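Local coordinates for thrombospondin related anonymous protein (Plasmodium falciparum, PDB 4F1J) that probably acts as a membrane-anchored adhesin of the malaria parasite through its magnesium-binding von Willebrand factor A domain, at residues E2-L12 with K35-N43. Numbering follows the deposited sequence. Where two conformers were deposited one is given.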
# COMPACT_ATOMS: atom_id res chain seq x y z
N GLU A 2 -6.07 17.89 -1.03
CA GLU A 2 -6.01 16.38 -1.07
C GLU A 2 -6.60 15.78 0.20
O GLU A 2 -6.44 16.37 1.27
CB GLU A 2 -4.57 15.92 -1.22
CG GLU A 2 -3.93 16.20 -2.58
CD GLU A 2 -3.06 17.44 -2.61
OE1 GLU A 2 -3.05 18.21 -1.62
OE2 GLU A 2 -2.37 17.63 -3.64
N VAL A 3 -7.25 14.61 0.09
CA VAL A 3 -7.91 14.01 1.27
C VAL A 3 -6.93 13.45 2.30
O VAL A 3 -7.32 13.21 3.45
CB VAL A 3 -8.94 12.89 0.92
CG1 VAL A 3 -10.05 13.44 0.02
CG2 VAL A 3 -8.26 11.65 0.33
N CYS A 4 -5.70 13.20 1.90
CA CYS A 4 -4.63 12.83 2.81
C CYS A 4 -3.67 14.00 2.93
O CYS A 4 -2.93 14.33 2.01
CB CYS A 4 -3.93 11.57 2.32
SG CYS A 4 -5.01 10.17 2.35
N ASN A 5 -3.71 14.65 4.09
CA ASN A 5 -2.95 15.86 4.31
C ASN A 5 -2.56 15.96 5.78
O ASN A 5 -3.28 16.60 6.55
CB ASN A 5 -3.84 17.06 3.92
CG ASN A 5 -3.20 18.38 4.25
OD1 ASN A 5 -3.89 19.38 4.49
ND2 ASN A 5 -1.88 18.41 4.26
N ASP A 6 -1.48 15.28 6.17
CA ASP A 6 -0.94 15.29 7.53
C ASP A 6 0.53 14.84 7.49
O ASP A 6 1.06 14.49 6.42
CB ASP A 6 -1.74 14.38 8.46
CG ASP A 6 -1.69 14.83 9.93
OD1 ASP A 6 -0.76 15.58 10.32
OD2 ASP A 6 -2.63 14.46 10.68
N GLU A 7 1.19 14.89 8.65
CA GLU A 7 2.56 14.40 8.80
C GLU A 7 2.51 12.86 8.89
O GLU A 7 2.29 12.29 9.95
CB GLU A 7 3.24 14.98 10.05
CG GLU A 7 4.75 14.80 10.02
CD GLU A 7 5.51 15.35 11.24
OE1 GLU A 7 4.89 15.99 12.12
OE2 GLU A 7 6.75 15.12 11.30
N VAL A 8 2.71 12.20 7.75
CA VAL A 8 2.57 10.75 7.62
C VAL A 8 3.66 10.21 6.68
O VAL A 8 3.87 10.77 5.61
CB VAL A 8 1.21 10.33 6.98
CG1 VAL A 8 1.06 8.79 6.94
CG2 VAL A 8 -0.02 10.94 7.73
N ASP A 9 4.37 9.18 7.14
CA ASP A 9 5.25 8.39 6.28
C ASP A 9 4.34 7.27 5.77
O ASP A 9 3.80 6.48 6.57
CB ASP A 9 6.47 7.84 7.03
CG ASP A 9 7.42 8.93 7.48
OD1 ASP A 9 7.50 9.99 6.79
OD2 ASP A 9 8.16 8.70 8.47
N LEU A 10 4.12 7.24 4.45
CA LEU A 10 3.13 6.33 3.87
C LEU A 10 3.87 5.33 2.98
O LEU A 10 4.56 5.72 2.04
CB LEU A 10 2.07 7.10 3.07
CG LEU A 10 0.81 6.36 2.62
CD1 LEU A 10 -0.31 7.32 2.25
CD2 LEU A 10 1.14 5.41 1.43
N TYR A 11 3.77 4.07 3.36
CA TYR A 11 4.46 2.97 2.71
C TYR A 11 3.47 2.22 1.83
O TYR A 11 2.66 1.37 2.29
CB TYR A 11 5.09 1.99 3.72
CG TYR A 11 5.99 2.63 4.75
CD1 TYR A 11 5.46 3.23 5.89
CD2 TYR A 11 7.34 2.69 4.56
CE1 TYR A 11 6.29 3.85 6.82
CE2 TYR A 11 8.17 3.29 5.48
CZ TYR A 11 7.65 3.86 6.62
OH TYR A 11 8.51 4.49 7.51
N LEU A 12 3.56 2.54 0.54
CA LEU A 12 2.74 1.89 -0.48
C LEU A 12 3.38 0.55 -0.90
O LEU A 12 4.51 0.52 -1.43
CB LEU A 12 2.56 2.83 -1.69
CG LEU A 12 1.78 2.24 -2.86
CD1 LEU A 12 0.35 1.87 -2.47
CD2 LEU A 12 1.82 3.27 -4.05
N LYS A 35 -3.59 7.29 -9.21
CA LYS A 35 -4.71 7.97 -8.59
C LYS A 35 -4.57 7.98 -7.06
O LYS A 35 -4.93 8.94 -6.41
CB LYS A 35 -6.05 7.35 -9.01
CG LYS A 35 -7.26 8.17 -8.58
CD LYS A 35 -8.47 7.91 -9.40
CE LYS A 35 -9.66 8.76 -8.91
NZ LYS A 35 -10.90 8.57 -9.72
N LEU A 36 -4.03 6.92 -6.47
CA LEU A 36 -3.83 6.88 -5.03
C LEU A 36 -2.89 8.01 -4.63
O LEU A 36 -3.19 8.79 -3.70
CB LEU A 36 -3.25 5.51 -4.64
CG LEU A 36 -2.91 5.26 -3.16
CD1 LEU A 36 -2.85 3.74 -2.98
CD2 LEU A 36 -1.61 5.90 -2.61
N ILE A 37 -1.78 8.12 -5.35
CA ILE A 37 -0.78 9.15 -5.11
C ILE A 37 -1.37 10.54 -5.29
O ILE A 37 -1.06 11.46 -4.54
CB ILE A 37 0.47 8.92 -5.96
CG1 ILE A 37 1.21 7.71 -5.38
CG2 ILE A 37 1.36 10.20 -6.05
CD1 ILE A 37 2.25 7.09 -6.29
N GLN A 38 -2.31 10.68 -6.23
CA GLN A 38 -3.02 11.95 -6.37
C GLN A 38 -3.88 12.35 -5.16
O GLN A 38 -4.26 13.51 -5.04
CB GLN A 38 -3.88 11.94 -7.62
CG GLN A 38 -3.05 11.97 -8.86
CD GLN A 38 -3.87 11.87 -10.10
OE1 GLN A 38 -4.83 11.11 -10.17
NE2 GLN A 38 -3.48 12.64 -11.12
N GLN A 39 -4.18 11.40 -4.26
CA GLN A 39 -4.92 11.69 -3.05
C GLN A 39 -4.05 12.23 -1.93
O GLN A 39 -4.56 12.52 -0.88
CB GLN A 39 -5.62 10.43 -2.51
CG GLN A 39 -6.49 9.67 -3.55
CD GLN A 39 -7.43 10.58 -4.29
OE1 GLN A 39 -8.25 11.29 -3.68
NE2 GLN A 39 -7.35 10.57 -5.62
N LEU A 40 -2.74 12.30 -2.15
CA LEU A 40 -1.78 12.63 -1.09
C LEU A 40 -1.18 14.00 -1.29
O LEU A 40 -0.70 14.31 -2.39
CB LEU A 40 -0.62 11.64 -1.12
CG LEU A 40 -0.97 10.14 -1.17
CD1 LEU A 40 0.31 9.32 -1.28
CD2 LEU A 40 -1.77 9.75 0.03
N ASN A 41 -1.12 14.77 -0.21
CA ASN A 41 -0.30 15.97 -0.21
C ASN A 41 1.16 15.63 0.08
O ASN A 41 1.61 15.69 1.23
CB ASN A 41 -0.82 17.02 0.77
CG ASN A 41 0.01 18.27 0.72
OD1 ASN A 41 0.71 18.50 -0.26
ND2 ASN A 41 0.01 19.05 1.81
N LEU A 42 1.89 15.25 -0.96
CA LEU A 42 3.32 14.97 -0.81
C LEU A 42 4.04 16.30 -0.60
O LEU A 42 3.89 17.22 -1.40
CB LEU A 42 3.89 14.23 -2.02
CG LEU A 42 3.31 12.83 -2.27
CD1 LEU A 42 4.12 12.11 -3.34
CD2 LEU A 42 3.21 11.94 -0.99
N ASN A 43 4.80 16.39 0.49
CA ASN A 43 5.44 17.65 0.88
C ASN A 43 6.38 17.40 2.03
O ASN A 43 6.07 16.60 2.92
CB ASN A 43 4.40 18.69 1.34
CG ASN A 43 5.00 20.08 1.58
OD1 ASN A 43 5.58 20.39 2.66
ND2 ASN A 43 4.85 20.94 0.58
O HOH W 1 -0.07 18.50 -3.19
O HOH W 2 -7.90 14.02 -2.81
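N41, E2 and L40 bury the most surface where the N-terminal arm, residues 2-7, runs along the chain leaving helix 22-38. E2 lays its aliphatic part over the backbone of 38-41, CB lying 3.4 Å from Q39 O. Its carboxylate is nearly parallel to the N41 amide plane (1°) but offset from it, and a shared water donates to E2 OE2 and N41 OD1. A long acidic chain suits this exposed edge, since OE2 also forms a salt bridge with K72. The short amide of N41 suits it too: with CG anti to the backbone N (chi1 -178°), OD1 reaches the water, while the backbone course brings CB 3.5 Å from E2 OE1. C4 and L40 form a single beta bridge: C4 N donates to Q39 O (3.1 Å) and N41 N to C4 O (2.9 Å, 167°). L40, branched and apolar, starts out away from the arm, but its CD2 swings back to touch C4 CB and L10 CD1, each at 3.6 Å; M192 of helix 184-200 covers it too. The disulfide C4-C196 ties the arm to that helix. Deeper, L12 and L36 run antiparallel alongside one another, CD1 3.7 Å from CD1. L12 on L36 and I37, and L10 on L40 just beyond the helix, join strand and helix of the first beta-alpha-beta unit of the Rossmann-like von Willebrand factor A fold.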